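Local coordinates for polyprenyl synthetase (PDB 6KD7), which probably acts as a magnesium-dependent prenyltransferase that elongates isoprenoid pyrophosphates, being a geranylgeranyl pyrophosphate synthase of the FPP/GGPP synthase family, at residues Asn2-Lys5 with Ser6-Thr10; Tyr195-Gly198 with Ile199-Leu203; Gln206-Asp209 with Asp210-Ala214; Gln314-Asp317 with Phe318-Leu322. All coordinates share one frame; numbering follows the deposited sequence.

Interaction 1 of 4, residues Asn2-Lys5 with Ser6-Thr10; sequences NTLK and SLRTT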
loop_
_atom_site.group_PDB
_atom_site.type_symbol
_atom_site.label_atom_id
_atom_site.label_comp_id
_atom_site.label_asym_id
_atom_site.label_seq_id
_atom_site.Cartn_x
_atom_site.Cartn_y
_atom_site.Cartn_z
ATOM N N ASN A 2 -15.441 36.017 39.415
ATOM C CA ASN A 2 -16.600 35.116 39.265
ATOM C C ASN A 2 -16.097 33.685 39.386
ATOM O O ASN A 2 -14.872 33.458 39.251
ATOM C CB ASN A 2 -17.338 35.334 37.953
ATOM C CG ASN A 2 -18.006 36.687 37.933
ATOM O OD1 ASN A 2 -19.209 36.769 37.765
ATOM N ND2 ASN A 2 -17.247 37.742 38.154
ATOM N N THR A 3 -17.023 32.782 39.670
ATOM C CA THR A 3 -16.796 31.320 39.671
ATOM C C THR A 3 -16.407 30.881 38.251
ATOM O O THR A 3 -16.958 31.456 37.274
ATOM C CB THR A 3 -18.066 30.623 40.179
ATOM O OG1 THR A 3 -19.062 30.629 39.147
ATOM C CG2 THR A 3 -18.616 31.300 41.420
ATOM N N LEU A 4 -15.502 29.909 38.144
ATOM C CA LEU A 4 -15.226 29.156 36.893
ATOM C C LEU A 4 -16.534 28.895 36.142
ATOM O O LEU A 4 -16.563 29.142 34.916
ATOM C CB LEU A 4 -14.559 27.818 37.206
ATOM C CG LEU A 4 -13.053 27.834 37.461
ATOM C CD1 LEU A 4 -12.507 26.401 37.365
ATOM C CD2 LEU A 4 -12.314 28.781 36.507
ATOM N N LYS A 5 -17.563 28.390 36.830
ATOM C CA LYS A 5 -18.807 27.921 36.166
ATOM C C LYS A 5 -19.508 29.123 35.518
ATOM O O LYS A 5 -20.052 29.008 34.423
ATOM C CB LYS A 5 -19.710 27.217 37.184
ATOM C CG LYS A 5 -20.833 26.402 36.561
ATOM C CD LYS A 5 -22.110 26.376 37.374
ATOM C CE LYS A 5 -23.343 26.165 36.517
ATOM N NZ LYS A 5 -24.565 26.079 37.349
ATOM N N SER A 6 -19.524 30.250 36.206
ATOM C CA SER A 6 -20.126 31.510 35.713
ATOM C C SER A 6 -19.314 32.026 34.499
ATOM O O SER A 6 -19.930 32.375 33.458
ATOM C CB SER A 6 -20.177 32.508 36.850
ATOM O OG SER A 6 -20.308 33.824 36.347
ATOM N N LEU A 7 -17.982 32.116 34.630
ATOM C CA LEU A 7 -17.076 32.532 33.513
ATOM C C LEU A 7 -17.247 31.579 32.317
ATOM O O LEU A 7 -17.438 32.090 31.187
ATOM C CB LEU A 7 -15.632 32.582 34.016
ATOM C CG LEU A 7 -15.328 33.745 34.958
ATOM C CD1 LEU A 7 -13.917 33.656 35.472
ATOM C CD2 LEU A 7 -15.592 35.094 34.288
ATOM N N ARG A 8 -17.275 30.276 32.561
ATOM C CA ARG A 8 -17.402 29.306 31.452
ATOM C C ARG A 8 -18.725 29.543 30.722
ATOM O O ARG A 8 -18.729 29.505 29.499
ATOM C CB ARG A 8 -17.283 27.877 31.983
ATOM C CG ARG A 8 -17.047 26.833 30.903
ATOM C CD ARG A 8 -16.835 25.425 31.419
ATOM N NE ARG A 8 -15.573 25.264 32.118
ATOM C CZ ARG A 8 -15.434 25.242 33.437
ATOM N NH1 ARG A 8 -14.240 25.087 33.971
ATOM N NH2 ARG A 8 -16.489 25.363 34.218
ATOM N N THR A 9 -19.783 29.864 31.460
ATOM C CA THR A 9 -21.125 29.988 30.854
ATOM C C THR A 9 -21.120 31.219 29.944
ATOM O O THR A 9 -21.612 31.118 28.799
ATOM C CB THR A 9 -22.213 29.969 31.949
ATOM O OG1 THR A 9 -22.196 28.692 32.592
ATOM C CG2 THR A 9 -23.601 30.216 31.405
ATOM N N THR A 10 -20.630 32.351 30.448
ATOM C CA THR A 10 -20.493 33.615 29.678
ATOM C C THR A 10 -19.576 33.342 28.468
ATOM O O THR A 10 -19.914 33.753 27.353
ATOM C CB THR A 10 -19.836 34.722 30.508
ATOM O OG1 THR A 10 -20.364 34.707 31.834
ATOM C CG2 THR A 10 -19.960 36.090 29.867
#

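Interaction 2 of 4, residues Tyr195-Gly198 with Ile199-Leu203; sequences YDYG and INLGL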
loop_
_atom_site.group_PDB
_atom_site.type_symbol
_atom_site.label_atom_id
_atom_site.label_comp_id
_atom_site.label_asym_id
_atom_site.label_seq_id
_atom_site.Cartn_x
_atom_site.Cartn_y
_atom_site.Cartn_z
ATOM N N TYR A 195 2.611 36.158 34.335
ATOM C CA TYR A 195 3.173 35.236 33.322
ATOM C C TYR A 195 3.926 34.118 34.023
ATOM O O TYR A 195 3.651 32.951 33.747
ATOM C CB TYR A 195 4.107 35.934 32.336
ATOM C CG TYR A 195 4.682 35.060 31.251
ATOM C CD1 TYR A 195 4.021 34.880 30.046
ATOM C CD2 TYR A 195 5.918 34.471 31.399
ATOM C CE1 TYR A 195 4.571 34.129 29.014
ATOM C CE2 TYR A 195 6.474 33.707 30.386
ATOM C CZ TYR A 195 5.781 33.497 29.204
ATOM O OH TYR A 195 6.334 32.746 28.204
ATOM N N ASP A 196 4.831 34.480 34.908
ATOM C CA ASP A 196 5.682 33.529 35.659
ATOM C C ASP A 196 4.826 32.532 36.448
ATOM O O ASP A 196 5.213 31.345 36.532
ATOM C CB ASP A 196 6.619 34.276 36.602
ATOM C CG ASP A 196 7.724 35.040 35.895
ATOM O OD1 ASP A 196 7.848 34.917 34.641
ATOM O OD2 ASP A 196 8.481 35.733 36.610
ATOM N N TYR A 197 3.773 33.010 37.103
ATOM C CA TYR A 197 2.817 32.121 37.786
ATOM C C TYR A 197 2.365 31.065 36.758
ATOM O O TYR A 197 2.381 29.865 37.084
ATOM C CB TYR A 197 1.629 32.922 38.336
ATOM C CG TYR A 197 0.388 32.119 38.596
ATOM C CD1 TYR A 197 0.385 31.049 39.473
ATOM C CD2 TYR A 197 -0.788 32.439 37.966
ATOM C CE1 TYR A 197 -0.773 30.323 39.732
ATOM C CE2 TYR A 197 -1.932 31.697 38.176
ATOM C CZ TYR A 197 -1.915 30.621 39.042
ATOM O OH TYR A 197 -3.054 29.899 39.206
ATOM N N GLY A 198 1.855 31.524 35.618
ATOM C CA GLY A 198 1.380 30.662 34.507
ATOM C C GLY A 198 2.463 29.646 34.091
ATOM O O GLY A 198 2.141 28.489 33.954
ATOM N N ILE A 199 3.718 30.037 34.007
ATOM C CA ILE A 199 4.800 29.087 33.675
ATOM C C ILE A 199 4.835 27.986 34.734
ATOM O O ILE A 199 4.841 26.821 34.347
ATOM C CB ILE A 199 6.137 29.798 33.485
ATOM C CG1 ILE A 199 6.105 30.732 32.277
ATOM C CG2 ILE A 199 7.285 28.804 33.364
ATOM C CD1 ILE A 199 5.836 30.062 30.944
ATOM N N ASN A 200 4.861 28.324 36.013
ATOM C CA ASN A 200 5.029 27.300 37.078
ATOM C C ASN A 200 3.749 26.458 37.100
ATOM O O ASN A 200 3.811 25.237 37.204
ATOM C CB ASN A 200 5.346 27.946 38.431
ATOM C CG ASN A 200 6.778 28.431 38.544
ATOM O OD1 ASN A 200 7.076 29.578 38.962
ATOM N ND2 ASN A 200 7.678 27.528 38.230
ATOM N N LEU A 201 2.600 27.075 36.929
ATOM C CA LEU A 201 1.352 26.304 36.949
ATOM C C LEU A 201 1.379 25.309 35.773
ATOM O O LEU A 201 0.828 24.206 35.902
ATOM C CB LEU A 201 0.167 27.267 36.833
ATOM C CG LEU A 201 -1.211 26.629 36.924
ATOM C CD1 LEU A 201 -1.558 26.213 38.347
ATOM C CD2 LEU A 201 -2.276 27.567 36.395
ATOM N N GLY A 202 1.828 25.775 34.615
ATOM C CA GLY A 202 1.730 25.016 33.352
ATOM C C GLY A 202 2.689 23.836 33.421
ATOM O O GLY A 202 2.303 22.740 33.025
ATOM N N LEU A 203 3.857 24.052 34.003
ATOM C CA LEU A 203 4.842 22.979 34.207
ATOM C C LEU A 203 4.296 21.935 35.192
ATOM O O LEU A 203 4.408 20.737 34.920
ATOM C CB LEU A 203 6.159 23.601 34.658
ATOM C CG LEU A 203 6.976 24.297 33.569
ATOM C CD1 LEU A 203 8.163 25.044 34.192
ATOM C CD2 LEU A 203 7.485 23.306 32.519
#

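Interaction 3 of 4, residues Gln206-Asp209 with Asp210-Ala214; sequences QLMD and DYLDA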
loop_
_atom_site.group_PDB
_atom_site.type_symbol
_atom_site.label_atom_id
_atom_site.label_comp_id
_atom_site.label_asym_id
_atom_site.label_seq_id
_atom_site.Cartn_x
_atom_site.Cartn_y
_atom_site.Cartn_z
ATOM N N GLN A 206 1.599 19.865 33.328
ATOM C CA GLN A 206 2.132 18.955 32.296
ATOM C C GLN A 206 2.841 17.795 32.994
ATOM O O GLN A 206 2.666 16.657 32.535
ATOM C CB GLN A 206 3.079 19.682 31.363
ATOM C CG GLN A 206 3.685 18.770 30.323
ATOM C CD GLN A 206 2.668 18.000 29.519
ATOM O OE1 GLN A 206 2.835 16.804 29.303
ATOM N NE2 GLN A 206 1.632 18.677 29.066
ATOM N N LEU A 207 3.606 18.061 34.048
ATOM C CA LEU A 207 4.229 16.971 34.839
ATOM C C LEU A 207 3.143 16.057 35.401
ATOM O O LEU A 207 3.362 14.812 35.406
ATOM C CB LEU A 207 5.183 17.517 35.888
ATOM C CG LEU A 207 6.426 18.150 35.272
ATOM C CD1 LEU A 207 7.288 18.772 36.339
ATOM C CD2 LEU A 207 7.244 17.129 34.498
ATOM N N MET A 208 1.997 16.626 35.774
ATOM C CA MET A 208 0.837 15.830 36.245
ATOM C C MET A 208 0.319 14.970 35.086
ATOM O O MET A 208 0.040 13.813 35.316
ATOM C CB MET A 208 -0.291 16.731 36.748
ATOM C CG MET A 208 -1.433 15.966 37.377
ATOM S SD MET A 208 -2.782 17.009 37.970
ATOM C CE MET A 208 -3.651 17.393 36.455
ATOM N N ASP A 209 0.215 15.536 33.884
ATOM C CA ASP A 209 -0.238 14.768 32.705
ATOM C C ASP A 209 0.768 13.611 32.461
ATOM O O ASP A 209 0.345 12.474 32.276
ATOM C CB ASP A 209 -0.473 15.733 31.551
ATOM C CG ASP A 209 -0.750 14.981 30.264
ATOM O OD1 ASP A 209 0.237 14.583 29.585
ATOM O OD2 ASP A 209 -1.943 14.745 29.970
ATOM N N ASP A 210 2.075 13.844 32.577
ATOM C CA ASP A 210 3.081 12.779 32.399
ATOM C C ASP A 210 2.770 11.667 33.405
ATOM O O ASP A 210 2.883 10.516 33.040
ATOM C CB ASP A 210 4.502 13.306 32.587
ATOM C CG ASP A 210 5.036 14.156 31.449
ATOM O OD1 ASP A 210 4.284 14.370 30.457
ATOM O OD2 ASP A 210 6.214 14.552 31.547
ATOM N N TYR A 211 2.431 12.021 34.649
ATOM C CA TYR A 211 2.240 11.059 35.751
ATOM C C TYR A 211 0.988 10.227 35.484
ATOM O O TYR A 211 1.013 8.986 35.632
ATOM C CB TYR A 211 2.136 11.770 37.105
ATOM C CG TYR A 211 1.928 10.812 38.248
ATOM C CD1 TYR A 211 0.658 10.400 38.605
ATOM C CD2 TYR A 211 3.015 10.243 38.881
ATOM C CE1 TYR A 211 0.474 9.477 39.614
ATOM C CE2 TYR A 211 2.855 9.320 39.896
ATOM C CZ TYR A 211 1.577 8.946 40.258
ATOM O OH TYR A 211 1.439 8.034 41.248
ATOM N N LEU A 212 -0.092 10.895 35.127
ATOM C CA LEU A 212 -1.427 10.280 34.985
ATOM C C LEU A 212 -1.471 9.465 33.690
ATOM O O LEU A 212 -2.322 8.577 33.595
ATOM C CB LEU A 212 -2.525 11.356 35.017
ATOM C CG LEU A 212 -2.775 12.020 36.386
ATOM C CD1 LEU A 212 -3.861 13.083 36.283
ATOM C CD2 LEU A 212 -3.152 11.004 37.470
ATOM N N ASP A 213 -0.633 9.770 32.710
ATOM C CA ASP A 213 -0.601 8.960 31.464
ATOM C C ASP A 213 -0.287 7.499 31.852
ATOM O O ASP A 213 -0.935 6.644 31.337
ATOM C CB ASP A 213 0.411 9.511 30.458
ATOM C CG ASP A 213 0.333 8.822 29.109
ATOM O OD1 ASP A 213 0.967 7.762 28.940
ATOM O OD2 ASP A 213 -0.445 9.283 28.305
ATOM N N ALA A 214 0.660 7.267 32.751
ATOM C CA ALA A 214 1.038 5.934 33.258
ATOM C C ALA A 214 0.067 5.462 34.349
ATOM O O ALA A 214 -0.370 4.306 34.270
ATOM C CB ALA A 214 2.433 5.980 33.799
#

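Interaction 4 of 4, residues Gln314-Asp317 with Phe318-Leu322; sequences QLTD and FSLQL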
loop_
_atom_site.group_PDB
_atom_site.type_symbol
_atom_site.label_atom_id
_atom_site.label_comp_id
_atom_site.label_asym_id
_atom_site.label_seq_id
_atom_site.Cartn_x
_atom_site.Cartn_y
_atom_site.Cartn_z
ATOM N N GLN A 314 -8.740 32.728 45.835
ATOM C CA GLN A 314 -9.463 32.107 44.703
ATOM C C GLN A 314 -8.418 31.434 43.794
ATOM O O GLN A 314 -8.586 30.258 43.479
ATOM C CB GLN A 314 -10.357 33.116 44.002
ATOM C CG GLN A 314 -11.660 33.314 44.768
ATOM C CD GLN A 314 -12.452 34.518 44.321
ATOM O OE1 GLN A 314 -12.639 34.750 43.126
ATOM N NE2 GLN A 314 -12.933 35.284 45.293
ATOM N N LEU A 315 -7.337 32.130 43.468
ATOM C CA LEU A 315 -6.314 31.631 42.525
ATOM C C LEU A 315 -5.601 30.455 43.177
ATOM O O LEU A 315 -5.204 29.554 42.442
ATOM C CB LEU A 315 -5.312 32.735 42.220
ATOM C CG LEU A 315 -4.790 32.803 40.798
ATOM C CD1 LEU A 315 -5.932 32.777 39.793
ATOM C CD2 LEU A 315 -3.946 34.074 40.630
ATOM N N THR A 316 -5.390 30.510 44.492
ATOM C CA THR A 316 -4.626 29.478 45.221
ATOM C C THR A 316 -5.453 28.190 45.191
ATOM O O THR A 316 -4.886 27.133 44.901
ATOM C CB THR A 316 -4.258 29.895 46.645
ATOM O OG1 THR A 316 -3.238 30.884 46.594
ATOM C CG2 THR A 316 -3.710 28.747 47.468
ATOM N N ASP A 317 -6.748 28.315 45.426
ATOM C CA ASP A 317 -7.710 27.197 45.405
ATOM C C ASP A 317 -7.819 26.656 43.988
ATOM O O ASP A 317 -7.994 25.448 43.843
ATOM C CB ASP A 317 -9.115 27.617 45.855
ATOM C CG ASP A 317 -9.184 27.851 47.365
ATOM O OD1 ASP A 317 -8.183 27.452 48.076
ATOM O OD2 ASP A 317 -10.217 28.456 47.830
ATOM N N PHE A 318 -7.869 27.522 42.988
ATOM C CA PHE A 318 -8.012 27.075 41.581
ATOM C C PHE A 318 -6.780 26.228 41.196
ATOM O O PHE A 318 -6.938 25.172 40.630
ATOM C CB PHE A 318 -8.232 28.268 40.670
ATOM C CG PHE A 318 -7.938 27.976 39.229
ATOM C CD1 PHE A 318 -6.651 28.099 38.745
ATOM C CD2 PHE A 318 -8.950 27.608 38.367
ATOM C CE1 PHE A 318 -6.387 27.860 37.415
ATOM C CE2 PHE A 318 -8.669 27.325 37.046
ATOM C CZ PHE A 318 -7.391 27.456 36.579
ATOM N N SER A 319 -5.601 26.654 41.612
ATOM C CA SER A 319 -4.313 26.000 41.346
ATOM C C SER A 319 -4.315 24.628 42.018
ATOM O O SER A 319 -3.887 23.655 41.383
ATOM C CB SER A 319 -3.161 26.837 41.818
ATOM O OG SER A 319 -3.130 28.068 41.124
ATOM N N LEU A 320 -4.747 24.555 43.269
ATOM C CA LEU A 320 -4.791 23.260 43.983
ATOM C C LEU A 320 -5.861 22.364 43.325
ATOM O O LEU A 320 -5.512 21.266 42.985
ATOM C CB LEU A 320 -5.000 23.505 45.477
ATOM C CG LEU A 320 -3.849 24.223 46.199
ATOM C CD1 LEU A 320 -4.278 24.652 47.596
ATOM C CD2 LEU A 320 -2.602 23.374 46.285
ATOM N N GLN A 321 -7.030 22.886 43.000
ATOM C CA GLN A 321 -8.053 22.030 42.360
ATOM C C GLN A 321 -7.529 21.490 41.019
ATOM O O GLN A 321 -7.773 20.325 40.742
ATOM C CB GLN A 321 -9.332 22.837 42.162
ATOM C CG GLN A 321 -10.458 22.041 41.527
ATOM C CD GLN A 321 -11.523 22.915 40.913
ATOM O OE1 GLN A 321 -12.153 23.728 41.584
ATOM N NE2 GLN A 321 -11.738 22.748 39.617
ATOM N N LEU A 322 -6.801 22.301 40.250
ATOM C CA LEU A 322 -6.328 21.924 38.890
ATOM C C LEU A 322 -5.399 20.718 39.030
ATOM O O LEU A 322 -5.505 19.815 38.209
ATOM C CB LEU A 322 -5.576 23.092 38.239
ATOM C CG LEU A 322 -5.112 22.863 36.799
ATOM C CD1 LEU A 322 -6.292 22.731 35.847
ATOM C CD2 LEU A 322 -4.182 23.976 36.349
#

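Interaction 1 of 4, residues Asn2-Lys5 with Ser6-Thr10
T3 and S6 meet at an N-cap, the start of helix 4-18: OG1 of T3 accepts the amide hydrogen of S6, with 3.0 Å between T3 OG1 and S6 N. A chi1 of 76° sets T3 OG1 between its own amide nitrogen and carbonyl carbon, from where it faces the first turn. The cap gives an amide of the first turn a side-chain acceptor.

The backbone bonds take over at once. L7 N donates to T3 O at 2.9 Å, almost straight at the hydrogen (175°), and R8 N donates to L4 O.

Van der Waals contacts are made chiefly by L7, whose CG lies 3.9 Å from N2 CB and also rests against the carbonyl oxygen of T3. Beyond this turn the L7 side chain reaches M49 and E52 of helix 42-54 and A58 of helix 58-82. With an alanine here, N2 CB would probably lose its apolar neighbour and a gap would be likely to open towards M49 and A58.

R8 bends at chi3 (-69°), which brings its guanidinium back over the turn, where one face covers L4 O and NH1 comes within 4.0 Å of L4 CD1. Its NE is bound to the carbonyl oxygen of K40, so the planar group is tied to the neighbouring loop.

A second hydroxyl, that of T9, bonds back to the helix. K5 O is gripped twice, by T9 OG1 at 2.8 Å and by T9 N at 3.1 Å, the two donors arriving from opposite faces of the carbonyl plane.

Interaction 2 of 4, residues Tyr195-Gly198 with Ile199-Leu203
Two tyrosines reach their partners one turn on, I199 and L201, with CG anti to the backbone nitrogen in both (chi1 -178° in Y195 and 159° in Y197). In Y195 this carries the ring alongside the next turn, where I199 crosses it at a slant. I199 has its CG1 beside its own amide nitrogen (chi1 -65°), and this branch does the touching: Y195 CE2 is 3.5 Å from I199 CG1, while the terminal I199 CD1 follows the ring towards its hydroxyl end.

Y197 and L201 behave differently. Their side chains run side by side and point the same way, and contact is made near their ends, with L201 CD2 3.7 Å from Y197 OH. The hydroxyl thus lies against the L201 methyls, and it bonds to S319 OG of helix 309-322.

Four successive i to i+4 bonds keep these pairs in step, from I199 N to Y195 O at 2.9 Å through to G202 N and G198 O at 2.8 Å.

Within the all-helical synthase fold this part of helix 188-215 lies among three others. Y195 rests on V171 and Q178 of helix 158-183, N200 OD1 bonds to N301 of helix 283-303, and Y197 and L201 face helix 309-322.

Interaction 3 of 4, residues Gln206-Asp209 with Asp210-Ala214
Q206 begins this turn by accepting D210 N on its backbone oxygen, with 2.9 Å between Q206 O and D210 N. Its side chain bends at chi2 (54°) and comes to the D210 carboxylate, the amide and carboxylate planes standing 69° apart. A bound magnesium ion lies near the Q206 side chain, nearest atoms about 4 Å apart.

L207 comes to the same carboxylate, its CD2 4.1 Å from D210 OD2, an oxygen that is itself bonded to Y161 OH and Y236 N. M208 makes the apolar contact: its CG lies 3.9 Å from L212 CD1, the two chains passing at a slant.

D209 brings a second carboxylate close to the first, with D209 OD1 4.1 Å from D210 OD1 and the two planes 61° apart. D209 OD2 and D213 OD2 share K223 in salt bridges. The sequence DDYLD matches the second aspartate-rich motif of prenyl synthases, which in relatives binds magnesium that in turn holds the substrate diphosphate.

One side of this part of helix 188-215 packs through L207 on helix 283-303, through Q206 and L207 on I165 of helix 158-183, and through A214 on L237 of helix 236-241.

Interaction 4 of 4, residues Gln314-Asp317 with Phe318-Leu322
F318 and D317 bury the most surface at this turn, followed by T316. F318 leaves the helix with CG swung away from its amide nitrogen (chi1 161°), a torsion that leads the ring off towards other helices while the near side of the residue stays in the turn. Its CB sits 3.5 Å from Q314 O, and L315 O lies at the edge of the ring, near its plane. F318 N donates to the same Q314 O at 2.9 Å.

D317 contributes mainly through its backbone: its oxygen receives Q321 N at 2.9 Å, and Q321 CB rests against it. T316 lies alongside L320, both side chains pointing the same way, and T316 CG2 is 4.1 Å from L320 CD1. The T316 hydroxyl turns back to K312 O.

Between these pairs, L315 O takes two bonds from one residue, S319 OG at 2.9 Å and S319 N at 3.0 Å, which reach it from opposite faces of its plane. S319 OG also meets the hydroxyl of Y197. A valine in place of S319 would probably leave L315 O with the amide alone and the buried Y197 hydroxyl without this mate.

A serine hydroxyl bonding back to the carbonyl four residues earlier is a familiar feature of helices, and here it occurs in helix 309-322, packed on helices 42-54, 188-215 and 283-303 of the all-alpha prenyl synthase fold.

Interactions 2 and 3 follow each other along helix 188-215, their centres about 17 Å apart, while interaction 4 packs on interaction 2 and grazes interaction 3. L201 CD1 and L322 CD2, 4.0 Å apart, join interactions 2 and 4; M208 CE approaches L322 O at 3.5 Å between interactions 3 and 4. Interaction 1 reaches interaction 4 through L4 CD1 and F318 CD2, 3.9 Å apart, so the first and last helices pack together. F205, between interactions 2 and 3, lines the pyrophosphate pocket with R43, H72, L76 and R88. The R8 side chain is about 9 Å from that ligand (nearest atoms), whereas the Q206 side chain of interaction 3 has its nearest atom about 4 Å from a bound magnesium ion.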